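Local coordinates for protein galectin (Danio rerio, PDB 6E20) that binds galactose-containing glycans as a galectin-1-like lectin, and probably recognises a viral envelope glycoprotein in innate immunity, at residues P23-I34 against F79-I89. Sequence-based numbering, arbitrary orientation.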
ATOM      1  N   PRO B  23       8.439   3.873  13.404  1.00 22.44           N
ATOM      2  CA  PRO B  23       8.002   5.113  14.020  1.00 24.16           C
ATOM      3  C   PRO B  23       9.114   6.134  13.742  1.00 24.86           C
ATOM      4  O   PRO B  23      10.255   5.747  13.768  1.00 22.46           O
ATOM      5  CB  PRO B  23       7.827   4.785  15.509  1.00 24.88           C
ATOM      6  CG  PRO B  23       7.865   3.271  15.589  1.00 23.34           C
ATOM      7  CD  PRO B  23       8.652   2.802  14.386  1.00 24.17           C
ATOM      8  N   LYS B  24       8.746   7.376  13.451  1.00 24.37           N
ATOM      9  CA  LYS B  24       9.725   8.485  13.302  1.00 28.59           C
ATOM     10  C   LYS B  24      10.574   8.561  14.566  1.00 27.24           C
ATOM     11  O   LYS B  24      10.113   8.219  15.654  1.00 26.96           O
ATOM     12  CB  LYS B  24       9.051   9.837  13.069  1.00 28.61           C
ATOM     13  CG  LYS B  24       8.088   9.907  11.901  1.00 33.84           C
ATOM     14  CD  LYS B  24       8.735   9.888  10.561  1.00 40.34           C
ATOM     15  CE  LYS B  24       7.749  10.025   9.417  1.00 43.39           C
ATOM     16  NZ  LYS B  24       7.237  11.408   9.281  1.00 48.59           N
ATOM     17  N   PRO B  25      11.839   9.023  14.470  1.00 26.26           N
ATOM     18  CA  PRO B  25      12.704   9.106  15.649  1.00 26.02           C
ATOM     19  C   PRO B  25      12.093   9.903  16.810  1.00 23.49           C
ATOM     20  O   PRO B  25      12.403   9.620  17.927  1.00 21.30           O
ATOM     21  CB  PRO B  25      13.987   9.788  15.131  1.00 26.03           C
ATOM     22  CG  PRO B  25      13.987   9.511  13.639  1.00 27.07           C
ATOM     23  CD  PRO B  25      12.525   9.423  13.232  1.00 25.85           C
ATOM     24  N   ASP B  26      11.247  10.892  16.504  1.00 23.19           N
ATOM     25  CA  ASP B  26      10.634  11.801  17.501  1.00 23.88           C
ATOM     26  C   ASP B  26       9.150  11.474  17.653  1.00 25.02           C
ATOM     27  O   ASP B  26       8.416  12.317  18.194  1.00 25.50           O
ATOM     28  CB  ASP B  26      10.831  13.271  17.093  1.00 24.43           C
ATOM     29  CG  ASP B  26      10.052  13.707  15.857  1.00 23.74           C
ATOM     30  OD1 ASP B  26       9.624  12.836  15.054  1.00 24.20           O
ATOM     31  OD2 ASP B  26       9.890  14.915  15.710  1.00 27.21           O
ATOM     32  N   SER B  27       8.722  10.273  17.273  1.00 24.84           N
ATOM     33  CA  SER B  27       7.292   9.873  17.352  1.00 25.71           C
ATOM     34  C   SER B  27       6.752   9.987  18.785  1.00 23.52           C
ATOM     35  O   SER B  27       7.407   9.507  19.722  1.00 25.79           O
ATOM     36  CB  SER B  27       7.094   8.493  16.781  1.00 27.34           C
ATOM     37  OG  SER B  27       5.715   8.145  16.762  1.00 26.53           O
ATOM     38  N   THR B  28       5.589  10.630  18.957  1.00 23.40           N
ATOM     39  CA  THR B  28       4.833  10.645  20.229  1.00 23.96           C
ATOM     40  C   THR B  28       3.782   9.547  20.146  1.00 22.66           C
ATOM     41  O   THR B  28       3.375   9.028  21.179  1.00 24.08           O
ATOM     42  CB  THR B  28       4.191  12.014  20.527  1.00 23.96           C
ATOM     43  OG1 THR B  28       3.149  12.260  19.578  1.00 23.73           O
ATOM     44  CG2 THR B  28       5.198  13.141  20.502  1.00 25.71           C
ATOM     45  N   ASN B  29       3.322   9.263  18.940  1.00 23.31           N
ATOM     46  CA  ASN B  29       2.230   8.299  18.688  1.00 22.92           C
ATOM     47  C   ASN B  29       2.045   8.155  17.178  1.00 23.53           C
ATOM     48  O   ASN B  29       2.567   9.028  16.400  1.00 22.75           O
ATOM     49  CB  ASN B  29       0.938   8.736  19.396  1.00 25.47           C
ATOM     50  CG  ASN B  29       0.177   9.828  18.680  1.00 25.99           C
ATOM     51  OD1 ASN B  29       0.683  10.950  18.524  1.00 28.00           O
ATOM     52  ND2 ASN B  29      -1.011   9.486  18.197  1.00 23.85           N
ATOM     53  N   PHE B  30       1.272   7.148  16.773  1.00 20.77           N
ATOM     54  CA  PHE B  30       0.857   6.950  15.361  1.00 22.88           C
ATOM     55  C   PHE B  30      -0.391   6.100  15.358  1.00 22.50           C
ATOM     56  O   PHE B  30      -0.677   5.516  16.405  1.00 25.09           O
ATOM     57  CB  PHE B  30       1.972   6.337  14.504  1.00 21.49           C
ATOM     58  CG  PHE B  30       2.397   4.938  14.861  1.00 23.11           C
ATOM     59  CD1 PHE B  30       3.436   4.712  15.754  1.00 24.59           C
ATOM     60  CD2 PHE B  30       1.794   3.833  14.268  1.00 25.05           C
ATOM     61  CE1 PHE B  30       3.843   3.420  16.066  1.00 25.26           C
ATOM     62  CE2 PHE B  30       2.186   2.538  14.588  1.00 23.12           C
ATOM     63  CZ  PHE B  30       3.228   2.335  15.469  1.00 25.37           C
ATOM     64  N   ALA B  31      -1.113   6.063  14.245  1.00 23.18           N
ATOM     65  CA  ALA B  31      -2.396   5.329  14.171  1.00 23.34           C
ATOM     66  C   ALA B  31      -2.559   4.697  12.795  1.00 22.52           C
ATOM     67  O   ALA B  31      -2.191   5.328  11.778  1.00 23.38           O
ATOM     68  CB  ALA B  31      -3.564   6.229  14.516  1.00 23.90           C
ATOM     69  N   ILE B  32      -3.102   3.482  12.831  1.00 23.23           N
ATOM     70  CA  ILE B  32      -3.629   2.682  11.699  1.00 24.50           C
ATOM     71  C   ILE B  32      -5.141   2.780  11.791  1.00 24.15           C
ATOM     72  O   ILE B  32      -5.698   2.470  12.864  1.00 25.12           O
ATOM     73  CB  ILE B  32      -3.167   1.214  11.781  1.00 26.01           C
ATOM     74  CG1 ILE B  32      -1.636   1.087  11.796  1.00 26.80           C
ATOM     75  CG2 ILE B  32      -3.791   0.430  10.655  1.00 26.47           C
ATOM     76  CD1 ILE B  32      -1.117   0.065  12.781  1.00 31.72           C
ATOM     77  N   ASN B  33      -5.751   3.263  10.722  1.00 23.58           N
ATOM     78  CA  ASN B  33      -7.214   3.458  10.600  1.00 23.67           C
ATOM     79  C   ASN B  33      -7.672   2.526   9.494  1.00 23.62           C
ATOM     80  O   ASN B  33      -7.204   2.711   8.354  1.00 21.43           O
ATOM     81  CB  ASN B  33      -7.536   4.928  10.325  1.00 23.76           C
ATOM     82  CG  ASN B  33      -7.111   5.821  11.469  1.00 24.79           C
ATOM     83  OD1 ASN B  33      -6.171   6.624  11.366  1.00 29.09           O
ATOM     84  ND2 ASN B  33      -7.794   5.680  12.579  1.00 24.90           N
ATOM     85  N   ILE B  34      -8.518   1.547   9.830  1.00 23.59           N
ATOM     86  CA  ILE B  34      -9.158   0.657   8.828  1.00 25.52           C
ATOM     87  C   ILE B  34     -10.675   0.910   8.865  1.00 26.17           C
ATOM     88  O   ILE B  34     -11.292   0.892   9.975  1.00 21.63           O
ATOM     89  CB  ILE B  34      -8.792  -0.809   9.087  1.00 26.66           C
ATOM     90  CG1 ILE B  34      -7.274  -1.035   9.138  1.00 28.83           C
ATOM     91  CG2 ILE B  34      -9.461  -1.712   8.059  1.00 25.52           C
ATOM     92  CD1 ILE B  34      -6.888  -2.402   9.697  1.00 29.45           C
ATOM     93  N   PHE B  79       6.980  -1.305  20.536  1.00 27.22           N
ATOM     94  CA  PHE B  79       7.401  -0.314  19.517  1.00 24.86           C
ATOM     95  C   PHE B  79       8.523   0.529  20.091  1.00 25.10           C
ATOM     96  O   PHE B  79       8.521   0.808  21.302  1.00 24.88           O
ATOM     97  CB  PHE B  79       6.252   0.588  19.069  1.00 25.25           C
ATOM     98  CG  PHE B  79       5.086  -0.214  18.557  1.00 27.17           C
ATOM     99  CD1 PHE B  79       5.126  -0.774  17.288  1.00 26.52           C
ATOM    100  CD2 PHE B  79       3.967  -0.430  19.349  1.00 26.39           C
ATOM    101  CE1 PHE B  79       4.061  -1.524  16.809  1.00 25.57           C
ATOM    102  CE2 PHE B  79       2.907  -1.189  18.871  1.00 26.23           C
ATOM    103  CZ  PHE B  79       2.965  -1.740  17.608  1.00 26.74           C
ATOM    104  N   ILE B  80       9.420   0.972  19.213  1.00 26.94           N
ATOM    105  CA  ILE B  80      10.518   1.894  19.590  1.00 26.78           C
ATOM    106  C   ILE B  80      10.682   2.913  18.487  1.00 23.93           C
ATOM    107  O   ILE B  80      10.686   2.505  17.297  1.00 23.42           O
ATOM    108  CB  ILE B  80      11.844   1.149  19.822  1.00 27.68           C
ATOM    109  CG1 ILE B  80      11.731   0.069  20.903  1.00 32.38           C
ATOM    110  CG2 ILE B  80      12.940   2.141  20.146  1.00 28.54           C
ATOM    111  CD1 ILE B  80      12.741  -1.040  20.750  1.00 33.49           C
ATOM    112  N   GLN B  81      10.906   4.167  18.895  1.00 24.10           N
ATOM    113  CA  GLN B  81      11.254   5.285  17.978  1.00 23.85           C
ATOM    114  C   GLN B  81      12.394   4.794  17.072  1.00 24.64           C
ATOM    115  O   GLN B  81      13.391   4.200  17.593  1.00 23.38           O
ATOM    116  CB  GLN B  81      11.605   6.565  18.750  1.00 22.47           C
ATOM    117  CG  GLN B  81      10.451   7.200  19.534  1.00 23.77           C
ATOM    118  CD  GLN B  81      10.285   6.730  20.967  1.00 26.01           C
ATOM    119  OE1 GLN B  81      10.554   5.573  21.316  1.00 25.89           O
ATOM    120  NE2 GLN B  81       9.821   7.627  21.829  1.00 27.72           N
ATOM    121  N   ASP B  82      12.216   4.981  15.765  1.00 23.28           N
ATOM    122  CA  ASP B  82      13.192   4.692  14.679  1.00 27.21           C
ATOM    123  C   ASP B  82      13.497   3.190  14.546  1.00 28.49           C
ATOM    124  O   ASP B  82      14.513   2.872  13.925  1.00 29.33           O
ATOM    125  CB  ASP B  82      14.520   5.427  14.887  1.00 27.32           C
ATOM    126  CG  ASP B  82      15.291   5.628  13.588  1.00 29.77           C
ATOM    127  OD1 ASP B  82      14.676   5.611  12.526  1.00 30.18           O
ATOM    128  OD2 ASP B  82      16.501   5.805  13.648  1.00 36.59           O
ATOM    129  N   LYS B  83      12.673   2.285  15.078  1.00 29.12           N
ATOM    130  CA  LYS B  83      12.917   0.826  14.914  1.00 28.05           C
ATOM    131  C   LYS B  83      11.805   0.231  14.073  1.00 26.77           C
ATOM    132  O   LYS B  83      10.633   0.501  14.397  1.00 27.39           O
ATOM    133  CB  LYS B  83      13.033   0.144  16.274  1.00 32.50           C
ATOM    134  CG  LYS B  83      14.382   0.400  16.923  1.00 35.35           C
ATOM    135  CD  LYS B  83      15.516  -0.070  16.003  1.00 37.82           C
ATOM    136  CE  LYS B  83      16.539   1.014  15.808  1.00 39.32           C
ATOM    137  NZ  LYS B  83      16.957   1.557  17.120  1.00 40.23           N
ATOM    138  N   GLU B  84      12.171  -0.525  13.038  1.00 25.66           N
ATOM    139  CA  GLU B  84      11.198  -1.196  12.139  1.00 29.18           C
ATOM    140  C   GLU B  84      10.327  -2.139  12.963  1.00 28.07           C
ATOM    141  O   GLU B  84      10.853  -2.786  13.872  1.00 29.81           O
ATOM    142  CB  GLU B  84      11.849  -2.003  11.019  1.00 32.63           C
ATOM    143  CG  GLU B  84      10.800  -2.699  10.150  1.00 36.40           C
ATOM    144  CD  GLU B  84      11.316  -3.414   8.913  1.00 39.82           C
ATOM    145  OE1 GLU B  84      11.183  -4.640   8.860  1.00 47.92           O
ATOM    146  OE2 GLU B  84      11.836  -2.746   8.020  1.00 38.19           O
ATOM    147  N   PHE B  85       9.038  -2.184  12.647  1.00 27.20           N
ATOM    148  CA  PHE B  85       8.074  -3.169  13.184  1.00 27.41           C
ATOM    149  C   PHE B  85       7.302  -3.785  12.017  1.00 28.91           C
ATOM    150  O   PHE B  85       7.212  -3.181  10.905  1.00 27.91           O
ATOM    151  CB  PHE B  85       7.094  -2.522  14.161  1.00 25.58           C
ATOM    152  CG  PHE B  85       6.216  -1.490  13.510  1.00 26.74           C
ATOM    153  CD1 PHE B  85       5.126  -1.859  12.732  1.00 28.71           C
ATOM    154  CD2 PHE B  85       6.518  -0.144  13.616  1.00 26.10           C
ATOM    155  CE1 PHE B  85       4.342  -0.903  12.101  1.00 26.12           C
ATOM    156  CE2 PHE B  85       5.728   0.810  12.987  1.00 25.89           C
ATOM    157  CZ  PHE B  85       4.648   0.430  12.227  1.00 25.75           C
ATOM    158  N   GLN B  86       6.763  -4.964  12.301  1.00 28.31           N
ATOM    159  CA  GLN B  86       5.785  -5.676  11.460  1.00 32.34           C
ATOM    160  C   GLN B  86       4.603  -6.059  12.357  1.00 28.44           C
ATOM    161  O   GLN B  86       4.835  -6.605  13.452  1.00 28.12           O
ATOM    162  CB  GLN B  86       6.445  -6.851  10.738  1.00 34.02           C
ATOM    163  CG  GLN B  86       5.741  -7.150   9.428  1.00 37.05           C
ATOM    164  CD  GLN B  86       6.440  -8.198   8.595  1.00 40.98           C
ATOM    165  OE1 GLN B  86       6.285  -9.396   8.830  1.00 44.03           O
ATOM    166  NE2 GLN B  86       7.149  -7.746   7.573  1.00 35.01           N
ATOM    167  N   ILE B  87       3.412  -5.626  11.945  1.00 27.79           N
ATOM    168  CA  ILE B  87       2.086  -5.889  12.581  1.00 30.40           C
ATOM    169  C   ILE B  87       1.232  -6.686  11.588  1.00 29.47           C
ATOM    170  O   ILE B  87       1.259  -6.376  10.371  1.00 26.70           O
ATOM    171  CB  ILE B  87       1.411  -4.560  12.951  1.00 31.84           C
ATOM    172  CG1 ILE B  87       2.213  -3.792  14.003  1.00 34.30           C
ATOM    173  CG2 ILE B  87      -0.030  -4.758  13.383  1.00 36.09           C
ATOM    174  CD1 ILE B  87       1.802  -2.328  14.107  1.00 34.83           C
ATOM    175  N   LYS B  88       0.513  -7.693  12.087  1.00 28.97           N
ATOM    176  CA  LYS B  88      -0.450  -8.486  11.289  1.00 29.25           C
ATOM    177  C   LYS B  88      -1.821  -8.210  11.867  1.00 25.69           C
ATOM    178  O   LYS B  88      -1.911  -8.051  13.104  1.00 24.13           O
ATOM    179  CB  LYS B  88      -0.126  -9.981  11.326  1.00 33.61           C
ATOM    180  CG  LYS B  88       1.249 -10.313  10.781  1.00 39.14           C
ATOM    181  CD  LYS B  88       1.370 -11.724  10.297  1.00 45.21           C
ATOM    182  CE  LYS B  88       2.567 -11.896   9.391  1.00 50.90           C
ATOM    183  NZ  LYS B  88       2.751 -13.324   9.054  1.00 57.29           N
ATOM    184  N   ILE B  89      -2.809  -8.079  10.991  1.00 25.26           N
ATOM    185  CA  ILE B  89      -4.237  -7.901  11.372  1.00 26.43           C
ATOM    186  C   ILE B  89      -5.044  -8.912  10.576  1.00 28.45           C
ATOM    187  O   ILE B  89      -4.970  -8.880   9.330  1.00 29.83           O
ATOM    188  CB  ILE B  89      -4.718  -6.454  11.145  1.00 29.33           C
ATOM    189  CG1 ILE B  89      -3.798  -5.478  11.880  1.00 26.73           C
ATOM    190  CG2 ILE B  89      -6.186  -6.271  11.548  1.00 27.68           C
ATOM    191  CD1 ILE B  89      -4.259  -4.060  11.829  1.00 26.72           C
TER
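F30 points its ring edge at the face of F79, a T-shaped pair in the core of the galectin beta-sandwich. The planes stand at 88°, and F30 CZ lies 4.1 Å from F79 CD1, toward the rim of that face. F85 completes the aromatic cluster. Its ring is nearly parallel to that of F30, at 7°, but slid aside, so the two barely overlap; F30 CZ comes within 3.8 Å of F85 CE2. At the edge of the F85 ring, P23 CD sits 3.7 Å from F85 CD2.

Strand 30-34 belongs to one sheet and strand 85-89 to the other. Their axes are 11.7 Å apart, so side chains alone bridge the gap. I32 and I87 meet tip to tip through their CD1 methyls. I34 and I89 repeat this, with I34 CD1 3.8 Å from I89 CD1. F122 and Y117 of strand 116-124 pack against I32 and I34.

Beyond the aromatic cluster, two beta turns, K24 to S27 and I80 to K83, lie against each other. Q81 runs along the first. Its CB is 3.3 Å from P25 O, and CG rests against both P25 O and S27 O. The chain bends at chi2 (90°), and the amide end stays beside S27 O, with NE2 3.7 Å from it. F49 also packs on Q81. D82 OD1 forms a salt bridge with R127, while its side-chain carboxylate carbon touches P25 CG. A backbone bond ties the second turn to the residue just before the first: D82 N donates to P23 O at 2.9 Å, from above the carbonyl plane.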